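Local coordinates for HD domain-containing protein (Aquifex aeolicus, PDB 2HEK), which binds zinc and GDP at well-separated sites and is of unestablished function, perhaps a dGTPase or related phosphohydrolase, at residues A18-R21 / L22-F26; E110-I113 / K114-I118. One frame throughout, in Å; residues are numbered along the deposited sequence.

Contact 1 of 2, residues A18-R21 / L22-F26; sequences AGLR and LIDSF. With GDP (guanosine-5'-diphosphate), chain H.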
# COMPACT_ATOMS: atom_id res chain seq x y z
N ALA A 18 29.82 11.23 -9.51
CA ALA A 18 30.65 10.06 -9.81
C ALA A 18 29.76 8.91 -10.30
O ALA A 18 30.06 8.25 -11.30
CB ALA A 18 31.52 9.65 -8.60
N GLY A 19 28.64 8.70 -9.62
CA GLY A 19 27.70 7.66 -10.02
C GLY A 19 27.12 7.87 -11.40
O GLY A 19 27.02 6.91 -12.18
N LEU A 20 26.73 9.11 -11.72
CA LEU A 20 26.20 9.42 -13.06
C LEU A 20 27.18 9.10 -14.18
O LEU A 20 26.79 8.57 -15.23
CB LEU A 20 25.81 10.89 -13.16
CG LEU A 20 25.03 11.31 -14.40
CD1 LEU A 20 23.62 10.73 -14.37
CD2 LEU A 20 24.99 12.82 -14.53
N ARG A 21 28.46 9.43 -13.97
CA ARG A 21 29.49 9.17 -14.99
C ARG A 21 29.59 7.68 -15.24
O ARG A 21 29.69 7.20 -16.40
CB ARG A 21 30.84 9.73 -14.51
CG ARG A 21 30.96 11.27 -14.54
CD ARG A 21 32.43 11.74 -14.23
NE ARG A 21 32.53 12.57 -13.02
CZ ARG A 21 33.29 12.29 -11.96
NH1 ARG A 21 34.05 11.19 -11.94
NH2 ARG A 21 33.28 13.11 -10.91
N LEU A 22 29.50 6.91 -14.15
CA LEU A 22 29.49 5.45 -14.25
C LEU A 22 28.22 4.92 -14.90
O LEU A 22 28.27 4.04 -15.77
CB LEU A 22 29.70 4.83 -12.86
CG LEU A 22 31.09 5.07 -12.23
CD1 LEU A 22 31.02 4.85 -10.71
CD2 LEU A 22 32.16 4.16 -12.89
N ILE A 23 27.08 5.45 -14.49
CA ILE A 23 25.80 5.04 -15.09
C ILE A 23 25.77 5.25 -16.61
O ILE A 23 25.28 4.40 -17.37
CB ILE A 23 24.64 5.76 -14.41
CG1 ILE A 23 24.49 5.18 -13.02
CG2 ILE A 23 23.35 5.61 -15.21
CD1 ILE A 23 23.71 6.07 -12.11
N ASP A 24 26.32 6.38 -17.05
CA ASP A 24 26.34 6.70 -18.47
C ASP A 24 27.33 5.88 -19.32
O ASP A 24 27.27 5.91 -20.54
CB ASP A 24 26.53 8.22 -18.65
CG ASP A 24 25.32 9.01 -18.14
OD1 ASP A 24 24.18 8.53 -18.30
OD2 ASP A 24 25.50 10.10 -17.55
N SER A 25 28.20 5.11 -18.69
CA SER A 25 29.18 4.30 -19.50
C SER A 25 28.52 3.12 -20.15
O SER A 25 27.48 2.62 -19.66
CB SER A 25 30.34 3.84 -18.62
OG SER A 25 29.89 2.86 -17.70
N PHE A 26 29.08 2.65 -21.26
CA PHE A 26 28.55 1.51 -21.98
C PHE A 26 28.44 0.21 -21.15
O PHE A 26 27.45 -0.49 -21.26
CB PHE A 26 29.35 1.26 -23.28
CG PHE A 26 29.03 -0.04 -23.96
CD1 PHE A 26 28.14 -0.08 -25.04
CD2 PHE A 26 29.64 -1.22 -23.56
CE1 PHE A 26 27.84 -1.29 -25.69
CE2 PHE A 26 29.34 -2.45 -24.20
CZ PHE A 26 28.44 -2.48 -25.26
PB GDP H . 17.97 16.58 -18.82
O1B GDP H . 16.47 16.84 -18.77
O2B GDP H . 18.69 17.91 -19.02
O3B GDP H . 18.42 15.98 -17.50
O3A GDP H . 18.32 15.59 -20.06
PA GDP H . 18.58 14.00 -19.87
O1A GDP H . 19.73 13.73 -18.93
O2A GDP H . 18.82 13.29 -21.19
O5' GDP H . 17.18 13.50 -19.23
C5' GDP H . 16.96 12.15 -18.85
C4' GDP H . 16.42 12.15 -17.42
O4' GDP H . 15.90 10.85 -17.17
C3' GDP H . 17.51 12.42 -16.38
O3' GDP H . 17.33 13.68 -15.72
C2' GDP H . 17.41 11.26 -15.40
O2' GDP H . 16.72 11.68 -14.22
C1' GDP H . 16.59 10.19 -16.11
N9 GDP H . 17.42 9.06 -16.64
C8 GDP H . 16.98 7.80 -16.81
N7 GDP H . 17.94 6.97 -17.31
C5 GDP H . 19.05 7.72 -17.47
C6 GDP H . 20.43 7.49 -17.95
O6 GDP H . 20.80 6.38 -18.34
N1 GDP H . 21.28 8.53 -17.95
C2 GDP H . 20.93 9.78 -17.55
N2 GDP H . 21.84 10.78 -17.59
N3 GDP H . 19.68 10.06 -17.10
C4 GDP H . 18.71 9.10 -17.04
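The Asp24 carboxylate is the flat group that joins the two segments: Leu20 lies beside one of its oxygens, and the N1 and N2 side of the GDP guanine lies at the other. Across one face of the Arg21 guanidinium, Ala18 CA sits 4.0 Å above the plane, over its centre; that guanidinium turns away from the ligand and forms a salt bridge with Asp125. Asp24 OD1 accepts from GDP N1 at 2.9 Å, with an N-H...O angle of 158°. The same OD1 takes a second bond, weak and more bent, from GDP N2 at 3.3 Å. Asp24 OD2 comes within 3.4 Å of Leu20 CG. Leu20 reaches it with CG anti to the backbone N (chi1 -170°), and from there Leu20 CD1 lies 3.7 Å from GDP N2, an apolar wall to the pocket. Asp24 folds back over the preceding turn because its CG lies anti to the carbonyl carbon (chi1 -66°), which leaves OD2 only 3.1 Å from Leu20 O. These are two acceptors, so the approach is probably a small electrostatic cost. Beneath, i to i+4 backbone bonds, among them Asp24 N to Leu20 O, tie Asp24 to helix 17-23. Just beyond, Ser25 OG donates to Leu22 O at 2.8 Å, on a lone pair in the carbonyl plane. Lys3, Gln29 and Arg32 also hydrogen-bond GDP, and Arg280 of the second subunit forms a weak, long ion pair with Asp24 OD1. A carboxylate facing N1 and N2 is a common way to recognise guanine, usually with one oxygen for each; here OD1 alone serves both, the N2 bond weakly. Adenine, with neither the N1 hydrogen nor the 2-amino group, would not match it.

Contact 2 of 2, residues E110-I113 / K114-I118; sequences ERVI and KETEI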
# COMPACT_ATOMS: atom_id res chain seq x y z
N GLU A 110 35.41 -7.87 -11.92
CA GLU A 110 36.74 -7.27 -11.81
C GLU A 110 37.26 -6.92 -13.19
O GLU A 110 37.77 -5.82 -13.36
CB GLU A 110 37.76 -8.17 -11.04
CG GLU A 110 39.20 -7.56 -11.00
CD GLU A 110 40.16 -8.37 -10.11
OE1 GLU A 110 39.76 -9.46 -9.67
OE2 GLU A 110 41.30 -7.94 -9.83
N ARG A 111 37.10 -7.80 -14.18
CA ARG A 111 37.56 -7.53 -15.53
C ARG A 111 36.90 -6.30 -16.16
O ARG A 111 37.58 -5.49 -16.79
CB ARG A 111 37.33 -8.77 -16.41
CG ARG A 111 38.19 -9.96 -16.04
CD ARG A 111 38.27 -10.97 -17.16
NE ARG A 111 38.80 -10.36 -18.39
CZ ARG A 111 38.69 -10.90 -19.59
NH1 ARG A 111 38.07 -12.07 -19.73
NH2 ARG A 111 39.20 -10.29 -20.64
N VAL A 112 35.59 -6.18 -15.99
CA VAL A 112 34.84 -5.04 -16.56
C VAL A 112 35.30 -3.71 -15.90
O VAL A 112 35.48 -2.70 -16.56
CB VAL A 112 33.30 -5.26 -16.50
CG1 VAL A 112 32.56 -4.00 -16.91
CG2 VAL A 112 32.89 -6.42 -17.40
N ILE A 113 35.49 -3.75 -14.58
CA ILE A 113 35.96 -2.55 -13.87
C ILE A 113 37.37 -2.14 -14.33
O ILE A 113 37.65 -0.94 -14.44
CB ILE A 113 35.96 -2.79 -12.36
CG1 ILE A 113 34.52 -2.84 -11.83
CG2 ILE A 113 36.74 -1.71 -11.63
CD1 ILE A 113 34.39 -3.53 -10.49
N LYS A 114 38.25 -3.11 -14.57
CA LYS A 114 39.66 -2.81 -14.86
C LYS A 114 39.98 -2.62 -16.33
O LYS A 114 40.90 -1.85 -16.67
CB LYS A 114 40.54 -3.88 -14.24
CG LYS A 114 40.65 -3.73 -12.71
CD LYS A 114 41.51 -4.84 -12.10
CE LYS A 114 41.79 -4.56 -10.63
NZ LYS A 114 42.61 -5.66 -9.99
N GLU A 115 39.22 -3.29 -17.21
CA GLU A 115 39.52 -3.35 -18.65
C GLU A 115 38.63 -2.48 -19.55
O GLU A 115 38.73 -2.58 -20.79
CB GLU A 115 39.52 -4.81 -19.14
CG GLU A 115 40.47 -5.76 -18.36
CD GLU A 115 40.33 -7.23 -18.76
OE1 GLU A 115 39.95 -7.55 -19.91
OE2 GLU A 115 40.63 -8.10 -17.92
N THR A 116 37.77 -1.63 -18.97
CA THR A 116 36.91 -0.76 -19.77
C THR A 116 37.04 0.68 -19.28
O THR A 116 37.79 0.94 -18.33
CB THR A 116 35.41 -1.19 -19.67
OG1 THR A 116 34.97 -1.00 -18.32
CG2 THR A 116 35.22 -2.66 -20.10
N GLU A 117 36.28 1.61 -19.87
CA GLU A 117 36.24 3.01 -19.41
C GLU A 117 35.90 3.16 -17.94
O GLU A 117 36.19 4.19 -17.35
CB GLU A 117 35.27 3.86 -20.27
CG GLU A 117 33.85 3.28 -20.42
CD GLU A 117 32.85 4.19 -21.18
OE1 GLU A 117 32.94 5.45 -21.03
OE2 GLU A 117 31.98 3.65 -21.93
N ILE A 118 35.25 2.15 -17.33
CA ILE A 118 34.96 2.22 -15.88
C ILE A 118 36.22 2.58 -15.09
O ILE A 118 36.20 3.43 -14.22
CB ILE A 118 34.34 0.90 -15.32
CG1 ILE A 118 33.00 0.59 -16.00
CG2 ILE A 118 34.20 0.93 -13.79
CD1 ILE A 118 31.94 1.61 -15.74
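Arg111 and Glu115 form one of two i to i+4 salt bridges on helix 108-115, inside the HD domain, and Thr116 then serves as N-cap of the next helix, 117-123. Among the charged pairs, Arg111 holds Glu115 side-on with two nitrogens. Its NE donates to Glu115 OE2 at 2.9 Å, and its NH2 to Glu115 OE1, also at 2.9 Å. The fit is not coplanar: guanidinium and carboxylate are turned 39° apart, and NE meets OE2 from 34° out of the carboxylate plane, whereas NH2 uses the syn lone pair of OE1. Arg111 has further partners in Phe246 O and Glu102, so it ties the helix to residues elsewhere in the same chain. Were Arg111 an alanine, Glu115 would probably be left without its paired charge, and the links to Glu102 and Phe246 O would be lost. The second bridge joins Lys114 NZ to Glu110 OE2 at 2.6 Å, on the anti lone pair. Both side chains are extended beyond CG, and Lys114 CD packs 3.7 Å from Glu110 CG before the charged ends meet; Glu132 is a second carboxylate partner of Lys114. Backbone bonds support these pairs: Lys114 N donates to Glu110 O and Glu115 N to Arg111 O, the latter at 2.8 Å. The apolar part is slight, with Ile113 CG2 4.3 Å from Ile118 CG2, bridging the break between the helices; behind it Val135 of helix 128-139 packs on Ile113. The polar turn is made by Thr116, whose OG1 lies between the backbone N and the carbonyl carbon (chi1 65°). From there Thr116 OG1 donates to Val112 O at a very short 2.5 Å. Ile118 N returns a weak capping bond to Thr116 OG1, 3.3 Å long.

In the fold
Contact 1 (18-26) is the more buried of the two, although its Asp24 end opens to the ligand; contact 2 (110-118) is only partly buried, with Glu115 and Glu117 exposed. In both, a helix is followed by a hydroxyl residue at the N-cap of the next helix. Their chemistry diverges: in contact 1 the carboxylate serves a nucleotide, whereas in contact 2 Glu110 and Glu115 pair with a lysine and an arginine of their own helix. The contacts meet directly, centres 13 Å apart: Glu117 OE2 probably accepts from Phe26 N at 3.1 Å, and Leu22 CD2 packs 3.8 Å from Ile118 CD1.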